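70 KDA protein (Xanthomonas sp., PDB 4B2N) is a dihaem c-type cytochrome that acts as a rubber oxygenase, a processive dioxygenase attacking latex rubber. Local coordinates at residues R105-P110 against A320-R324; E265-L269 against A326-R330; F516-P522 against R533-W537. All coordinates share one frame; numbering follows the deposited sequence.

Interaction 1: residues R105-P110 against A320-R324; sequences RQFFQP and ANIFR
The guanidinium group of Arg324 meets the 105-110 loop edge-on, with the backbone carbonyls of Gln106 and Phe107 lying near its plane. NH1 of Arg324 donates to Phe107 O on a lone pair at 2.9 Å, and NH2 to Gln106 O at 3.0 Å, so two successive carbonyls hold the group against rotation. The side chain runs extended from CG to NE to reach them. At the Phe323 ring, Ile322 CG2 lies over one face, offset toward the rim, while Pro110 CD sits at the edge, 3.9 Å from Phe323 CD2. The Gln109 amide crosses the same ring with its plane turned 60° from it, bringing NE2 within 3.4 Å of Phe323 CE2.

Phe107 O takes a second bond, from Asn321 ND2 at 3.1 Å; this donor stands above the carbonyl plane, whereas Arg324 NH1 lies in it. The other end of the Asn321 amide closes an Asx turn, OD1 accepting from Phe323 N, within the type I beta turn that follows helix 312-319. Gln109 binds the same turn: its chain, bent at chi2 (60°), carries OE1 to Ile322 N at 2.8 Å, while NE2 is kept in place by Pro110 O.

Asp179 bridges Arg324 NE and Arg105 NH2, which brings the two guanidinium groups together, Arg105 NH1 lying 4.2 Å from Arg324 NH2; Glu335 pairs with Arg105 NE. Phe108, pointing away from the 320-324 turn, packs on a haem c.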
# COMPACT_ATOMS: atom_id res chain seq x y z
N ARG A 105 7.44 -6.22 -15.95
CA ARG A 105 6.17 -6.10 -16.72
C ARG A 105 5.61 -4.70 -16.57
O ARG A 105 5.49 -4.20 -15.45
CB ARG A 105 5.17 -7.18 -16.22
CG ARG A 105 5.55 -8.53 -16.81
CD ARG A 105 4.98 -8.63 -18.24
NE ARG A 105 3.52 -8.84 -18.22
CZ ARG A 105 2.60 -8.07 -18.77
NH1 ARG A 105 2.95 -6.96 -19.43
NH2 ARG A 105 1.30 -8.38 -18.70
N GLN A 106 5.24 -4.07 -17.67
CA GLN A 106 4.55 -2.78 -17.57
C GLN A 106 3.03 -2.97 -17.36
O GLN A 106 2.26 -3.16 -18.29
CB GLN A 106 4.80 -1.91 -18.79
CG GLN A 106 4.32 -0.46 -18.51
CD GLN A 106 5.09 0.53 -19.32
OE1 GLN A 106 5.75 1.46 -18.79
NE2 GLN A 106 5.06 0.33 -20.62
N PHE A 107 2.63 -2.96 -16.11
CA PHE A 107 1.24 -3.09 -15.73
C PHE A 107 0.60 -1.71 -15.63
O PHE A 107 -0.45 -1.45 -16.25
CB PHE A 107 1.19 -3.71 -14.32
CG PHE A 107 1.60 -5.16 -14.31
CD1 PHE A 107 0.93 -6.10 -15.13
CD2 PHE A 107 2.66 -5.58 -13.52
CE1 PHE A 107 1.32 -7.45 -15.18
CE2 PHE A 107 3.03 -6.94 -13.52
CZ PHE A 107 2.37 -7.85 -14.37
N PHE A 108 1.24 -0.85 -14.84
CA PHE A 108 0.76 0.51 -14.48
C PHE A 108 0.79 1.39 -15.72
O PHE A 108 1.67 1.28 -16.58
CB PHE A 108 1.66 1.02 -13.35
CG PHE A 108 1.35 2.42 -12.84
CD1 PHE A 108 1.75 3.57 -13.58
CD2 PHE A 108 0.69 2.60 -11.66
CE1 PHE A 108 1.45 4.89 -13.12
CE2 PHE A 108 0.45 3.90 -11.18
CZ PHE A 108 0.84 5.03 -11.90
N GLN A 109 -0.26 2.18 -15.89
CA GLN A 109 -0.39 3.18 -16.95
C GLN A 109 0.91 3.87 -17.39
O GLN A 109 1.45 4.60 -16.62
CB GLN A 109 -1.40 4.25 -16.43
CG GLN A 109 -1.65 5.33 -17.49
CD GLN A 109 -2.22 4.76 -18.73
OE1 GLN A 109 -3.32 4.13 -18.70
NE2 GLN A 109 -1.57 5.01 -19.85
N PRO A 110 1.34 3.72 -18.67
CA PRO A 110 2.53 4.46 -19.11
C PRO A 110 2.31 5.96 -19.04
O PRO A 110 1.19 6.43 -19.34
CB PRO A 110 2.67 4.06 -20.58
CG PRO A 110 2.19 2.64 -20.61
CD PRO A 110 1.02 2.63 -19.61
N ALA A 320 -6.47 -0.59 -14.51
CA ALA A 320 -6.81 0.81 -14.85
C ALA A 320 -5.98 1.36 -15.96
O ALA A 320 -6.17 2.46 -16.35
CB ALA A 320 -6.72 1.74 -13.63
N ASN A 321 -5.16 0.55 -16.59
CA ASN A 321 -4.38 0.99 -17.73
C ASN A 321 -5.25 1.15 -18.97
O ASN A 321 -5.98 0.26 -19.33
CB ASN A 321 -3.32 -0.10 -17.98
CG ASN A 321 -2.40 0.20 -19.15
OD1 ASN A 321 -2.80 0.71 -20.18
ND2 ASN A 321 -1.12 -0.08 -18.95
N ILE A 322 -5.15 2.29 -19.65
CA ILE A 322 -6.11 2.69 -20.65
C ILE A 322 -5.85 2.02 -21.96
O ILE A 322 -6.70 2.02 -22.88
CB ILE A 322 -6.12 4.25 -20.76
CG1 ILE A 322 -7.51 4.72 -20.54
CG2 ILE A 322 -5.31 4.81 -21.94
CD1 ILE A 322 -7.93 4.42 -19.12
N PHE A 323 -4.66 1.44 -22.06
CA PHE A 323 -4.30 0.81 -23.31
C PHE A 323 -4.77 -0.65 -23.43
O PHE A 323 -4.72 -1.20 -24.52
CB PHE A 323 -2.78 0.94 -23.51
CG PHE A 323 -2.30 2.37 -23.62
CD1 PHE A 323 -2.87 3.26 -24.56
CD2 PHE A 323 -1.22 2.82 -22.83
CE1 PHE A 323 -2.42 4.55 -24.70
CE2 PHE A 323 -0.73 4.14 -22.99
CZ PHE A 323 -1.35 5.01 -23.90
N ARG A 324 -5.21 -1.30 -22.34
CA ARG A 324 -5.61 -2.72 -22.42
C ARG A 324 -7.04 -2.81 -22.84
O ARG A 324 -7.76 -1.86 -22.60
CB ARG A 324 -5.54 -3.37 -21.04
CG ARG A 324 -4.15 -3.39 -20.48
CD ARG A 324 -3.95 -4.55 -19.52
NE ARG A 324 -2.50 -4.77 -19.51
CZ ARG A 324 -1.66 -4.12 -18.75
NH1 ARG A 324 -2.09 -3.21 -17.82
NH2 ARG A 324 -0.37 -4.39 -18.90

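Interaction 2: residues E265-L269 against A326-R330; sequences ETLTL and ANARR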
# COMPACT_ATOMS: atom_id res chain seq x y z
N GLU A 265 -18.45 -5.36 -14.55
CA GLU A 265 -18.57 -6.79 -14.78
C GLU A 265 -17.56 -7.30 -15.79
O GLU A 265 -17.15 -8.46 -15.72
CB GLU A 265 -19.97 -7.10 -15.27
CG GLU A 265 -21.08 -6.89 -14.23
CD GLU A 265 -22.41 -7.19 -14.88
OE1 GLU A 265 -23.05 -6.29 -15.49
OE2 GLU A 265 -22.80 -8.35 -14.85
N THR A 266 -17.15 -6.45 -16.75
CA THR A 266 -16.34 -6.92 -17.85
C THR A 266 -14.97 -6.23 -17.93
O THR A 266 -14.08 -6.76 -18.55
CB THR A 266 -17.04 -6.69 -19.20
OG1 THR A 266 -17.02 -5.29 -19.51
CG2 THR A 266 -18.49 -7.23 -19.13
N LEU A 267 -14.81 -5.08 -17.26
CA LEU A 267 -13.64 -4.26 -17.35
C LEU A 267 -13.47 -3.57 -18.71
O LEU A 267 -12.41 -3.02 -18.97
CB LEU A 267 -12.33 -5.00 -16.87
CG LEU A 267 -12.41 -5.73 -15.51
CD1 LEU A 267 -11.00 -6.35 -15.19
CD2 LEU A 267 -12.90 -4.78 -14.45
N THR A 268 -14.53 -3.53 -19.53
CA THR A 268 -14.58 -2.67 -20.68
C THR A 268 -14.45 -1.19 -20.24
O THR A 268 -15.02 -0.75 -19.23
CB THR A 268 -15.93 -2.82 -21.42
OG1 THR A 268 -16.14 -4.20 -21.74
CG2 THR A 268 -15.94 -2.00 -22.66
N LEU A 269 -13.62 -0.45 -20.96
CA LEU A 269 -13.56 0.98 -20.76
C LEU A 269 -14.86 1.56 -21.37
O LEU A 269 -15.05 1.57 -22.55
CB LEU A 269 -12.35 1.59 -21.48
CG LEU A 269 -12.18 3.11 -21.45
CD1 LEU A 269 -12.10 3.62 -20.02
CD2 LEU A 269 -10.93 3.57 -22.23
N ALA A 326 -10.79 -5.22 -22.38
CA ALA A 326 -11.40 -5.92 -21.23
C ALA A 326 -10.76 -7.29 -21.05
O ALA A 326 -10.43 -7.67 -19.96
CB ALA A 326 -12.93 -6.07 -21.42
N ASN A 327 -10.56 -8.03 -22.15
CA ASN A 327 -9.94 -9.36 -22.09
C ASN A 327 -8.55 -9.33 -21.46
O ASN A 327 -8.27 -10.13 -20.58
CB ASN A 327 -9.93 -9.99 -23.48
CG ASN A 327 -9.41 -11.43 -23.52
OD1 ASN A 327 -10.09 -12.37 -23.11
ND2 ASN A 327 -8.22 -11.61 -24.10
N ALA A 328 -7.71 -8.40 -21.90
CA ALA A 328 -6.37 -8.26 -21.37
C ALA A 328 -6.47 -7.88 -19.90
O ALA A 328 -5.67 -8.39 -19.10
CB ALA A 328 -5.58 -7.16 -22.11
N ARG A 329 -7.38 -6.96 -19.55
CA ARG A 329 -7.41 -6.52 -18.11
C ARG A 329 -7.75 -7.71 -17.26
O ARG A 329 -7.00 -8.03 -16.37
CB ARG A 329 -8.40 -5.40 -17.84
CG ARG A 329 -8.13 -4.09 -18.53
CD ARG A 329 -9.22 -3.08 -18.29
NE ARG A 329 -8.70 -1.82 -18.81
CZ ARG A 329 -9.22 -1.22 -19.88
NH1 ARG A 329 -10.25 -1.74 -20.52
NH2 ARG A 329 -8.65 -0.12 -20.36
N ARG A 330 -8.88 -8.37 -17.52
CA ARG A 330 -9.25 -9.59 -16.74
C ARG A 330 -8.13 -10.65 -16.79
O ARG A 330 -7.88 -11.37 -15.82
CB ARG A 330 -10.54 -10.23 -17.30
CG ARG A 330 -11.77 -9.38 -17.05
CD ARG A 330 -13.05 -10.14 -17.30
NE ARG A 330 -13.07 -10.86 -18.58
CZ ARG A 330 -13.76 -10.48 -19.65
NH1 ARG A 330 -14.44 -9.36 -19.64
NH2 ARG A 330 -13.79 -11.27 -20.74
O HOH W 1 -11.99 -1.45 -23.05
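Arg330 NH1 donates to the backbone oxygen of Thr266 at 2.8 Å, the shorter of two arginine-to-carbonyl bonds between the 265-269 loop and the helix beginning at Ala326. The donor lies in the carbonyl plane on a lone pair, but the N-H...O angle is only 132° and the oxygen is tilted from the guanidinium plane, so the bond is bent. A turn at chi3 (-48°) folds the end of the Arg330 chain back to this oxygen. The methyl of Ala326 closes in on the same atom, CB lying 3.2 Å from Thr266 O.

One residue along the loop, Leu267 O receives Arg329 NH1 at 3.0 Å, nearly along the C=O axis and again through a bent hydrogen bond. Consecutive arginines thus take consecutive carbonyls, and the Leu267 side chain packs against both stems: its CD1 lies 3.6 Å from Arg330 CG and 3.8 Å from Arg329 CB. This is a loop laid across the first turn of helix 326-331, with the small Ala326 letting the backbone come close; the CA atoms of Thr268 and Ala326 are 4.6 Å apart. Leu267 adopts a positive phi (69°), and its side chain points to the helix.

A water extends the polar grip by accepting from both Leu269 N and Arg329 NH1. The remaining nitrogens of Arg329 are also engaged, NE with Val319 O and NH2 with Asn321 O, so these two carbonyls, together with Leu267 O, hold the guanidinium in its orientation. Within the loop, Thr266 OG1 donates to Thr268 OG1, which is also hydrogen-bonded to Asp465. Arg330 makes a cation-pi contact with Tyr462.

Interaction 3: residues F516-P522 against R533-W537; sequences FHNGSVP and RPKLW. With HEC (heme c), chain D.
Phe516 stands between a haem c and Arg533, using the edge of its ring toward each. Ring atom CE1 lies 3.7 Å from the haem methine carbon CHA, while CE2 is centred over one face of the Arg533 guanidinium, 3.8 Å from its CZ. Ring and guanidinium planes are 84° apart, the ring edge standing nearly perpendicular over the guanidinium face. The backbone N of Phe516 donates to propionate oxygen O1A at 2.8 Å. His517 faces the other propionate, its backbone N making a weak bond to O2D; ND1 comes doubtfully close to O1D, at 2.5 Å.

The stretched Arg533 side chain passes Val521, whose CG2 touches its CD. All three guanidinium nitrogens have carbonyl partners: Gly526 for NE, Val527 for NH2, and both Asn638 and Gly640 for NH1. The last two come from the segment leading to the axial ligand His641, which packs on the Phe516 ring.

Further from the haem, Pro522 CB sits over the six-membered ring of Trp537 in a CH-pi contact, 3.6 Å from the centroid and 5° off the normal. Trp537 NE1 donates to Ser520 O at 2.9 Å from above the carbonyl plane, and a water joins this oxygen to Pro534 O. The haem-binding residues open a type I turn from Phe516 to Gly519, followed by a classic beta bulge in which Ser520 and Val521 both face Tyr515. Both segments belong to the RoxA-like, cytochrome c-like family region, and this loop supplies haem-propionate contacts. Helix 524-528 packs on Phe516 and Val521, and Trp537 lies in strand 536-538, between strands 570-571 and 629-630.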
# COMPACT_ATOMS: atom_id res chain seq x y z
N PHE A 516 1.43 4.66 10.97
CA PHE A 516 0.03 4.85 10.75
C PHE A 516 -0.27 4.93 9.26
O PHE A 516 0.62 5.14 8.45
CB PHE A 516 -0.58 6.06 11.49
CG PHE A 516 -0.42 5.97 12.98
CD1 PHE A 516 -0.26 4.75 13.60
CD2 PHE A 516 -0.48 7.13 13.75
CE1 PHE A 516 -0.13 4.64 14.99
CE2 PHE A 516 -0.35 7.07 15.14
CZ PHE A 516 -0.18 5.81 15.75
N HIS A 517 -1.54 4.79 8.95
CA HIS A 517 -1.96 4.64 7.54
C HIS A 517 -1.65 5.85 6.72
O HIS A 517 -1.68 5.75 5.52
CB HIS A 517 -3.43 4.27 7.47
CG HIS A 517 -4.34 5.36 7.94
ND1 HIS A 517 -4.70 5.54 9.29
CD2 HIS A 517 -5.00 6.33 7.23
CE1 HIS A 517 -5.56 6.59 9.36
NE2 HIS A 517 -5.73 7.07 8.10
N ASN A 518 -1.40 7.01 7.34
CA ASN A 518 -1.05 8.22 6.59
C ASN A 518 0.46 8.63 6.69
O ASN A 518 0.83 9.74 6.29
CB ASN A 518 -1.95 9.41 7.00
CG ASN A 518 -1.84 9.72 8.51
OD1 ASN A 518 -1.09 9.06 9.22
ND2 ASN A 518 -2.71 10.61 9.01
N GLY A 519 1.28 7.74 7.26
CA GLY A 519 2.71 7.95 7.48
C GLY A 519 2.96 9.23 8.25
O GLY A 519 3.90 9.98 7.95
N SER A 520 2.20 9.48 9.30
CA SER A 520 2.24 10.80 9.98
C SER A 520 3.15 10.86 11.20
O SER A 520 3.50 11.96 11.63
CB SER A 520 0.86 11.23 10.47
OG SER A 520 0.22 10.19 11.21
N VAL A 521 3.51 9.71 11.75
CA VAL A 521 4.32 9.69 12.95
C VAL A 521 5.76 9.17 12.69
O VAL A 521 5.95 8.05 12.26
CB VAL A 521 3.66 8.85 14.01
CG1 VAL A 521 4.57 8.81 15.27
CG2 VAL A 521 2.28 9.43 14.24
N PRO A 522 6.79 10.00 12.96
CA PRO A 522 8.08 9.64 12.36
C PRO A 522 8.82 8.55 13.09
O PRO A 522 9.73 7.98 12.52
CB PRO A 522 8.89 10.93 12.48
CG PRO A 522 8.31 11.60 13.71
CD PRO A 522 6.82 11.34 13.59
N ARG A 533 4.69 13.31 19.56
CA ARG A 533 4.59 13.28 18.09
C ARG A 533 4.65 14.72 17.56
O ARG A 533 3.87 15.54 17.95
CB ARG A 533 3.25 12.65 17.68
CG ARG A 533 2.96 11.31 18.33
CD ARG A 533 1.70 10.68 17.71
NE ARG A 533 1.40 9.38 18.34
CZ ARG A 533 0.18 8.88 18.48
NH1 ARG A 533 -0.88 9.56 18.00
NH2 ARG A 533 0.01 7.75 19.14
N PRO A 534 5.53 15.03 16.61
CA PRO A 534 5.53 16.40 16.12
C PRO A 534 4.47 16.60 15.07
O PRO A 534 4.29 15.73 14.20
CB PRO A 534 6.91 16.53 15.48
CG PRO A 534 7.12 15.11 14.91
CD PRO A 534 6.55 14.19 15.96
N LYS A 535 3.83 17.75 15.06
CA LYS A 535 2.76 17.97 14.06
C LYS A 535 3.32 18.18 12.68
O LYS A 535 2.70 17.84 11.69
CB LYS A 535 1.97 19.22 14.39
CG LYS A 535 1.12 19.00 15.64
CD LYS A 535 -0.11 18.27 15.18
CE LYS A 535 -1.17 18.26 16.26
NZ LYS A 535 -1.83 16.96 16.02
N LEU A 536 4.44 18.86 12.61
CA LEU A 536 5.15 19.00 11.32
C LEU A 536 6.57 18.56 11.52
O LEU A 536 7.20 18.81 12.58
CB LEU A 536 5.08 20.39 10.79
CG LEU A 536 3.67 20.96 10.52
CD1 LEU A 536 3.13 21.37 11.87
CD2 LEU A 536 3.77 22.17 9.64
N TRP A 537 7.10 17.83 10.59
CA TRP A 537 8.45 17.31 10.85
C TRP A 537 9.17 17.06 9.55
O TRP A 537 8.54 16.72 8.54
CB TRP A 537 8.33 16.06 11.73
CG TRP A 537 7.50 14.94 11.14
CD1 TRP A 537 6.13 14.71 11.32
CD2 TRP A 537 7.95 13.82 10.30
NE1 TRP A 537 5.74 13.56 10.66
CE2 TRP A 537 6.77 13.00 10.03
CE3 TRP A 537 9.20 13.46 9.71
CZ2 TRP A 537 6.83 11.84 9.24
CZ3 TRP A 537 9.26 12.25 8.95
CH2 TRP A 537 8.10 11.49 8.69
FE HEC D . -0.94 -0.43 17.63
CHA HEC D . -0.67 1.04 14.52
CHB HEC D . 2.60 -0.69 17.92
CHC HEC D . -1.16 -1.41 20.90
CHD HEC D . -4.21 -1.20 17.01
NA HEC D . 0.62 -0.03 16.41
C1A HEC D . 0.56 0.73 15.22
C2A HEC D . 1.89 1.02 14.70
C3A HEC D . 2.85 0.50 15.69
C4A HEC D . 2.04 -0.07 16.75
CMA HEC D . 4.36 0.54 15.57
CAA HEC D . 2.26 1.62 13.34
CBA HEC D . 2.18 0.36 12.41
CGA HEC D . 2.28 0.78 10.93
O1A HEC D . 2.26 2.01 10.69
O2A HEC D . 2.43 -0.05 9.96
NB HEC D . 0.52 -0.94 19.14
C1B HEC D . 1.85 -1.01 19.12
C2B HEC D . 2.50 -1.42 20.37
C3B HEC D . 1.34 -1.62 21.27
C4B HEC D . 0.21 -1.30 20.42
CMB HEC D . 3.98 -1.60 20.61
CAB HEC D . 1.34 -2.00 22.74
CBB HEC D . 1.89 -1.02 23.58
NC HEC D . -2.33 -1.28 18.69
C1C HEC D . -2.35 -1.49 20.10
C2C HEC D . -3.65 -1.84 20.66
C3C HEC D . -4.53 -1.79 19.52
C4C HEC D . -3.71 -1.35 18.35
CMC HEC D . -4.00 -2.18 22.10
CAC HEC D . -6.00 -2.06 19.58
CBC HEC D . -6.87 -1.47 20.43
ND HEC D . -2.15 -0.22 16.07
C1D HEC D . -3.44 -0.49 15.97
C2D HEC D . -4.12 -0.13 14.73
C3D HEC D . -3.09 0.55 13.99
C4D HEC D . -1.95 0.47 14.90
CMD HEC D . -5.56 -0.37 14.34
CAD HEC D . -3.20 1.16 12.61
CBD HEC D . -3.46 2.65 12.87
CGD HEC D . -3.56 3.45 11.59
O1D HEC D . -4.54 4.17 11.34
O2D HEC D . -2.64 3.30 10.82
O HOH W 2 3.86 13.07 14.23

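In the fold
Interactions 1 and 2 adjoin, their centres 12 Å apart, and share the region around helix 326-331: Arg329 links the two contacts, and Ile322 packs on Leu269. Interaction 3 lies on the opposite side of the chain's centre, about 17 Å from interaction 1 and 25 Å from interaction 2 between nearest atoms. All three are largely buried, though Phe323 gives interaction 1 an exposed margin. In interactions 1 and 2 arginines bind loop carbonyls; across interaction 3 the arginine offers its face to an aromatic edge, its nitrogens being bound to carbonyls elsewhere, and proline-tryptophan packing adds an apolar part. Interactions 1 and 3 border haem pockets, whereas interaction 2 lies away from the annotated sites.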